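PDB 2WFB: uncharacterized protein orp from Desulfovibrio gigas, which has no established function but, in its holo form, carries a mixed molybdenum-copper sulphide cluster and is probably related to proteins that handle the nitrogenase iron-molybdenum cofactor. Local coordinates for residues 6-11 and 30-35; 14-19 and 98-103. One frame throughout, in Å; residues are numbered along the deposited sequence.

Contact 1. Residues 6-11 and 30-35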
loop_
_atom_site.group_PDB
_atom_site.type_symbol
_atom_site.label_atom_id
_atom_site.label_comp_id
_atom_site.label_asym_id
_atom_site.label_seq_id
_atom_site.Cartn_x
_atom_site.Cartn_y
_atom_site.Cartn_z
ATOM N N ARG A 6 1.377 -7.954 -7.841
ATOM C CA ARG A 6 0.229 -7.081 -7.499
ATOM C C ARG A 6 0.696 -6.077 -6.473
ATOM O O ARG A 6 0.972 -6.413 -5.317
ATOM C CB ARG A 6 -0.977 -7.844 -6.939
ATOM C CG ARG A 6 -1.173 -9.194 -7.518
ATOM C CD ARG A 6 -2.220 -9.246 -8.601
ATOM N NE ARG A 6 -3.111 -10.375 -8.306
ATOM C CZ ARG A 6 -4.266 -10.253 -7.668
ATOM N NH1 ARG A 6 -4.687 -9.045 -7.301
ATOM N NH2 ARG A 6 -4.998 -11.328 -7.409
ATOM N N ILE A 7 0.816 -4.849 -6.939
ATOM C CA ILE A 7 1.419 -3.776 -6.162
ATOM C C ILE A 7 0.291 -2.874 -5.655
ATOM O O ILE A 7 -0.424 -2.301 -6.452
ATOM C CB ILE A 7 2.400 -2.965 -7.021
ATOM C CG1 ILE A 7 3.454 -3.895 -7.656
ATOM C CG2 ILE A 7 3.011 -1.852 -6.161
ATOM C CD1 ILE A 7 4.286 -3.267 -8.779
ATOM N N ALA A 8 0.122 -2.796 -4.331
ATOM C CA ALA A 8 -0.830 -1.877 -3.733
ATOM C C ALA A 8 -0.126 -0.566 -3.369
ATOM O O ALA A 8 0.973 -0.563 -2.850
ATOM C CB ALA A 8 -1.467 -2.485 -2.501
ATOM N N VAL A 9 -0.768 0.547 -3.664
ATOM C CA VAL A 9 -0.197 1.837 -3.339
ATOM C C VAL A 9 -1.274 2.609 -2.586
ATOM O O VAL A 9 -2.383 2.732 -3.091
ATOM C CB VAL A 9 0.222 2.624 -4.598
ATOM C CG1 VAL A 9 0.919 3.944 -4.208
ATOM C CG2 VAL A 9 1.152 1.807 -5.498
ATOM N N THR A 10 -0.946 3.120 -1.390
ATOM C CA THR A 10 -1.881 3.972 -0.635
ATOM C C THR A 10 -2.247 5.218 -1.430
ATOM O O THR A 10 -1.391 5.861 -2.028
ATOM C CB THR A 10 -1.349 4.360 0.746
ATOM O OG1 THR A 10 -0.069 4.996 0.605
ATOM C CG2 THR A 10 -1.192 3.120 1.617
ATOM N N ALA A 11 -3.542 5.539 -1.458
ATOM C CA ALA A 11 -4.043 6.527 -2.389
ATOM C C ALA A 11 -5.102 7.405 -1.739
ATOM O O ALA A 11 -5.805 6.982 -0.821
ATOM C CB ALA A 11 -4.594 5.850 -3.622
ATOM N N PHE A 30 -6.556 2.202 -1.835
ATOM C CA PHE A 30 -5.346 1.640 -2.433
ATOM C C PHE A 30 -5.604 1.465 -3.896
ATOM O O PHE A 30 -6.624 0.896 -4.282
ATOM C CB PHE A 30 -5.007 0.255 -1.857
ATOM C CG PHE A 30 -5.054 0.196 -0.362
ATOM C CD1 PHE A 30 -4.021 0.709 0.396
ATOM C CD2 PHE A 30 -6.149 -0.359 0.287
ATOM C CE1 PHE A 30 -4.073 0.685 1.795
ATOM C CE2 PHE A 30 -6.198 -0.387 1.684
ATOM C CZ PHE A 30 -5.154 0.126 2.428
ATOM N N VAL A 31 -4.694 1.968 -4.714
ATOM C CA VAL A 31 -4.685 1.626 -6.118
ATOM C C VAL A 31 -3.817 0.375 -6.226
ATOM O O VAL A 31 -2.640 0.393 -5.862
ATOM C CB VAL A 31 -4.119 2.765 -6.987
ATOM C CG1 VAL A 31 -3.943 2.300 -8.458
ATOM C CG2 VAL A 31 -5.024 3.956 -6.945
ATOM N N VAL A 32 -4.420 -0.717 -6.684
ATOM C CA VAL A 32 -3.738 -1.996 -6.816
ATOM C C VAL A 32 -3.428 -2.239 -8.297
ATOM O O VAL A 32 -4.343 -2.244 -9.111
ATOM C CB VAL A 32 -4.612 -3.151 -6.306
ATOM C CG1 VAL A 32 -3.830 -4.482 -6.406
ATOM C CG2 VAL A 32 -5.061 -2.888 -4.878
ATOM N N VAL A 33 -2.157 -2.430 -8.635
ATOM C CA VAL A 33 -1.750 -2.546 -10.052
ATOM C C VAL A 33 -1.011 -3.849 -10.314
ATOM O O VAL A 33 -0.213 -4.304 -9.488
ATOM C CB VAL A 33 -0.843 -1.363 -10.537
ATOM C CG1 VAL A 33 -1.607 -0.073 -10.581
ATOM C CG2 VAL A 33 0.319 -1.184 -9.631
ATOM N N ASP A 34 -1.287 -4.447 -11.467
ATOM C CA ASP A 34 -0.575 -5.632 -11.901
ATOM C C ASP A 34 0.649 -5.164 -12.676
ATOM O O ASP A 34 0.500 -4.590 -13.764
ATOM C CB ASP A 34 -1.480 -6.450 -12.805
ATOM C CG ASP A 34 -0.934 -7.839 -13.104
ATOM O OD1 ASP A 34 0.280 -8.115 -12.923
ATOM O OD2 ASP A 34 -1.756 -8.669 -13.546
ATOM N N ALA A 35 1.842 -5.403 -12.121
ATOM C CA ALA A 35 3.115 -4.918 -12.701
ATOM C C ALA A 35 3.276 -5.274 -14.192
ATOM O O ALA A 35 3.887 -4.533 -14.962
ATOM C CB ALA A 35 4.292 -5.406 -11.891
#
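Ile7 and Val33 exchange two backbone hydrogen bonds: Ile7 N gives to Val33 O at 2.8 Å, with an N-H...O angle of 177°, and Val33 N returns the bond to Ile7 O. Val9 and Val31 repeat this reciprocal pairing two residues on, but with more bent bonds; Val9 N to Val31 O is 2.9 Å at 146°. Three of the four acceptors also receive a CA-H...O contact, as where Phe30 CA lies 3.2 Å from Val9 O. Backbone groups of Arg6, Ala8 and Thr10 bond instead on the far edge of strand 6-11, to Gly69, Val70 and Leu72 of strand 68-72 and to Asp21. The buried Thr10 OG1 bonds to Asp21 O and Thr73 OG1, while its CG2, anti to the carbonyl carbon, meets the edge of the Phe30 ring, 3.8 Å from CE1. On the face of Ile7, Val9 and Val33, Ile7 CB touches Val33 CG2 at 3.8 Å, and Ile7 CD1 reaches Ala35 CB at 3.8 Å. With 159° between the strand directions and alternating hydrogen-bonded and non-hydrogen-bonded pairs, this is an antiparallel ladder within a mixed sheet of order 3-2-1-4-5, in which strand 29-34 alone runs against the others, matching the ribonuclease H-like fold expected of the dinitrogenase iron-molybdenum cofactor family.

Contact 2. Residues 14-19 and 98-103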
loop_
_atom_site.group_PDB
_atom_site.type_symbol
_atom_site.label_atom_id
_atom_site.label_comp_id
_atom_site.label_asym_id
_atom_site.label_seq_id
_atom_site.Cartn_x
_atom_site.Cartn_y
_atom_site.Cartn_z
ATOM N N PRO A 14 -9.233 7.463 -6.424
ATOM C CA PRO A 14 -8.922 6.655 -7.629
ATOM C C PRO A 14 -8.009 7.377 -8.635
ATOM O O PRO A 14 -7.968 8.599 -8.642
ATOM C CB PRO A 14 -10.301 6.385 -8.261
ATOM C CG PRO A 14 -11.334 6.904 -7.271
ATOM C CD PRO A 14 -10.643 7.889 -6.364
ATOM N N GLY A 15 -7.272 6.626 -9.455
ATOM C CA GLY A 15 -6.490 7.215 -10.540
ATOM C C GLY A 15 -5.000 7.013 -10.398
ATOM O O GLY A 15 -4.455 7.114 -9.300
ATOM N N LEU A 16 -4.332 6.752 -11.515
ATOM C CA LEU A 16 -2.899 6.524 -11.500
ATOM C C LEU A 16 -2.084 7.791 -11.286
ATOM O O LEU A 16 -0.935 7.730 -10.885
ATOM C CB LEU A 16 -2.459 5.810 -12.781
ATOM C CG LEU A 16 -2.776 4.304 -12.852
ATOM C CD1 LEU A 16 -2.499 3.777 -14.251
ATOM C CD2 LEU A 16 -1.975 3.523 -11.825
ATOM N N ASP A 17 -2.681 8.950 -11.533
ATOM C CA ASP A 17 -1.928 10.185 -11.433
ATOM C C ASP A 17 -2.216 11.018 -10.195
ATOM O O ASP A 17 -1.668 12.102 -10.051
ATOM C CB ASP A 17 -2.022 10.981 -12.739
ATOM C CG ASP A 17 -1.385 10.229 -13.916
ATOM O OD1 ASP A 17 -0.172 9.870 -13.839
ATOM O OD2 ASP A 17 -2.112 9.975 -14.903
ATOM N N GLY A 18 -3.048 10.503 -9.290
ATOM C CA GLY A 18 -3.203 11.108 -7.960
ATOM C C GLY A 18 -1.985 10.788 -7.108
ATOM O O GLY A 18 -1.231 9.887 -7.429
ATOM N N LEU A 19 -1.806 11.493 -5.994
ATOM C CA LEU A 19 -0.622 11.323 -5.152
ATOM C C LEU A 19 -0.755 10.120 -4.254
ATOM O O LEU A 19 -1.860 9.764 -3.895
ATOM C CB LEU A 19 -0.412 12.553 -4.256
ATOM C CG LEU A 19 -0.022 13.866 -4.924
ATOM C CD1 LEU A 19 -0.083 14.955 -3.864
ATOM C CD2 LEU A 19 1.366 13.766 -5.532
ATOM N N LEU A 98 4.997 11.636 -4.414
ATOM C CA LEU A 98 4.966 10.986 -5.741
ATOM C C LEU A 98 3.532 10.701 -6.132
ATOM O O LEU A 98 2.659 10.543 -5.244
ATOM C CB LEU A 98 5.763 9.675 -5.704
ATOM C CG LEU A 98 7.272 9.734 -5.510
ATOM C CD1 LEU A 98 7.885 8.325 -5.509
ATOM C CD2 LEU A 98 7.914 10.558 -6.619
ATOM N N THR A 99 3.259 10.677 -7.439
ATOM C CA THR A 99 2.003 10.134 -7.912
ATOM C C THR A 99 2.042 8.615 -7.828
ATOM O O THR A 99 3.108 8.009 -7.661
ATOM C CB THR A 99 1.625 10.556 -9.350
ATOM O OG1 THR A 99 2.531 9.966 -10.267
ATOM C CG2 THR A 99 1.669 12.045 -9.530
ATOM N N VAL A 100 0.872 7.996 -7.898
ATOM C CA VAL A 100 0.793 6.545 -7.811
ATOM C C VAL A 100 1.617 5.930 -8.954
ATOM O O VAL A 100 2.424 5.026 -8.706
ATOM C CB VAL A 100 -0.674 6.023 -7.748
ATOM C CG1 VAL A 100 -0.736 4.482 -7.937
ATOM C CG2 VAL A 100 -1.327 6.420 -6.397
ATOM N N ARG A 101 1.456 6.464 -10.162
ATOM C CA ARG A 101 2.200 5.965 -11.312
ATOM C C ARG A 101 3.709 6.059 -11.100
ATOM O O ARG A 101 4.439 5.116 -11.407
ATOM C CB ARG A 101 1.791 6.736 -12.563
ATOM C CG ARG A 101 2.254 6.097 -13.864
ATOM C CD ARG A 101 2.024 7.019 -15.062
ATOM N NE ARG A 101 0.627 7.420 -15.225
ATOM C CZ ARG A 101 -0.318 6.711 -15.839
ATOM N NH1 ARG A 101 -0.061 5.516 -16.371
ATOM N NH2 ARG A 101 -1.542 7.212 -15.925
ATOM N N GLN A 102 4.171 7.185 -10.551
ATOM C CA GLN A 102 5.588 7.390 -10.303
ATOM C C GLN A 102 6.122 6.476 -9.230
ATOM O O GLN A 102 7.248 6.049 -9.335
ATOM C CB GLN A 102 5.878 8.831 -9.916
ATOM C CG GLN A 102 5.671 9.857 -11.060
ATOM C CD GLN A 102 5.655 11.278 -10.544
ATOM O OE1 GLN A 102 5.388 11.521 -9.363
ATOM N NE2 GLN A 102 5.939 12.227 -11.416
ATOM N N ALA A 103 5.344 6.183 -8.181
ATOM C CA ALA A 103 5.819 5.289 -7.129
ATOM C C ALA A 103 6.003 3.842 -7.645
ATOM O O ALA A 103 6.979 3.161 -7.305
ATOM C CB ALA A 103 4.884 5.314 -5.930
HETATM O O HOH W 1 2.236 10.411 -12.857
#
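Leu16 O accepts from Arg101 N at 2.8 Å and Gly18 O from Val100 N at 2.9 Å, so the loop 14-19 binds amides in the first turn of the helix beginning at Val100. Beside these bonds a single backbone bridge pairs Leu19 with Thr99. The side chain of Arg101 leaves the helix with CG anti to the backbone N (chi1 -167°) and a bend at chi3 (-58°) that places NE beside Asp17 OD1. Its guanidinium forms a bidentate salt bridge to Asp17: NE gives to OD1 at 2.9 Å and NH2 to OD2 at 3.0 Å. Both bonds are nearly straight and lie in the guanidinium plane, yet the carboxylate is turned 37° against that plane. Both donors therefore lie out of the carboxylate plane, that of OD1 on the syn side and that of OD2 farther out, above the plane. Leu16 crosses Arg101 at about a right angle, laying CB over one guanidinium face, toward the rim, 3.6 Å from NH2, while its CD1 is 3.7 Å from NH1. Its other branch, CD2, turns to Val100 CG1. Leu19 CD2 rests against the carbonyl of Leu98, 3.5 Å from O. At the N-cap, Thr99 OG1 accepts from Gln102 N and Gln102 OE1 from Thr99 N, the two bonds of a capping box. A water donates to Asp17 OD1 at 2.7 Å and also bonds Thr99 OG1, linking salt bridge to cap. Three of the helix's first amides, those of Val100, Arg101 and Gln102, thus have acceptors, two of them loop carbonyls, and the nearby carboxylate should interact favourably with the positive end of the helix dipole.

In the fold
The centres of the two contacts lie about 10 Å apart, contact 1 buried within the sheet and contact 2 at the surface, and their segments alternate along the chain: 6-11, 14-19, 30-35, 98-103. The loop between strands 6-11 and 29-34 carries 14-19, while 98-103 opens helix 100-108, which packs on the sheet face bearing Ile7, Val9, Val31 and Val33. The contacts meet there: Val33 CG1 lies 3.8 Å from Leu16 CD2, and Val100 CG1 is 3.9 Å from Val9 CB. Loop and helix start therefore share one apolar layer with the antiparallel strand pair, joining the late helix to the beginning of the fold.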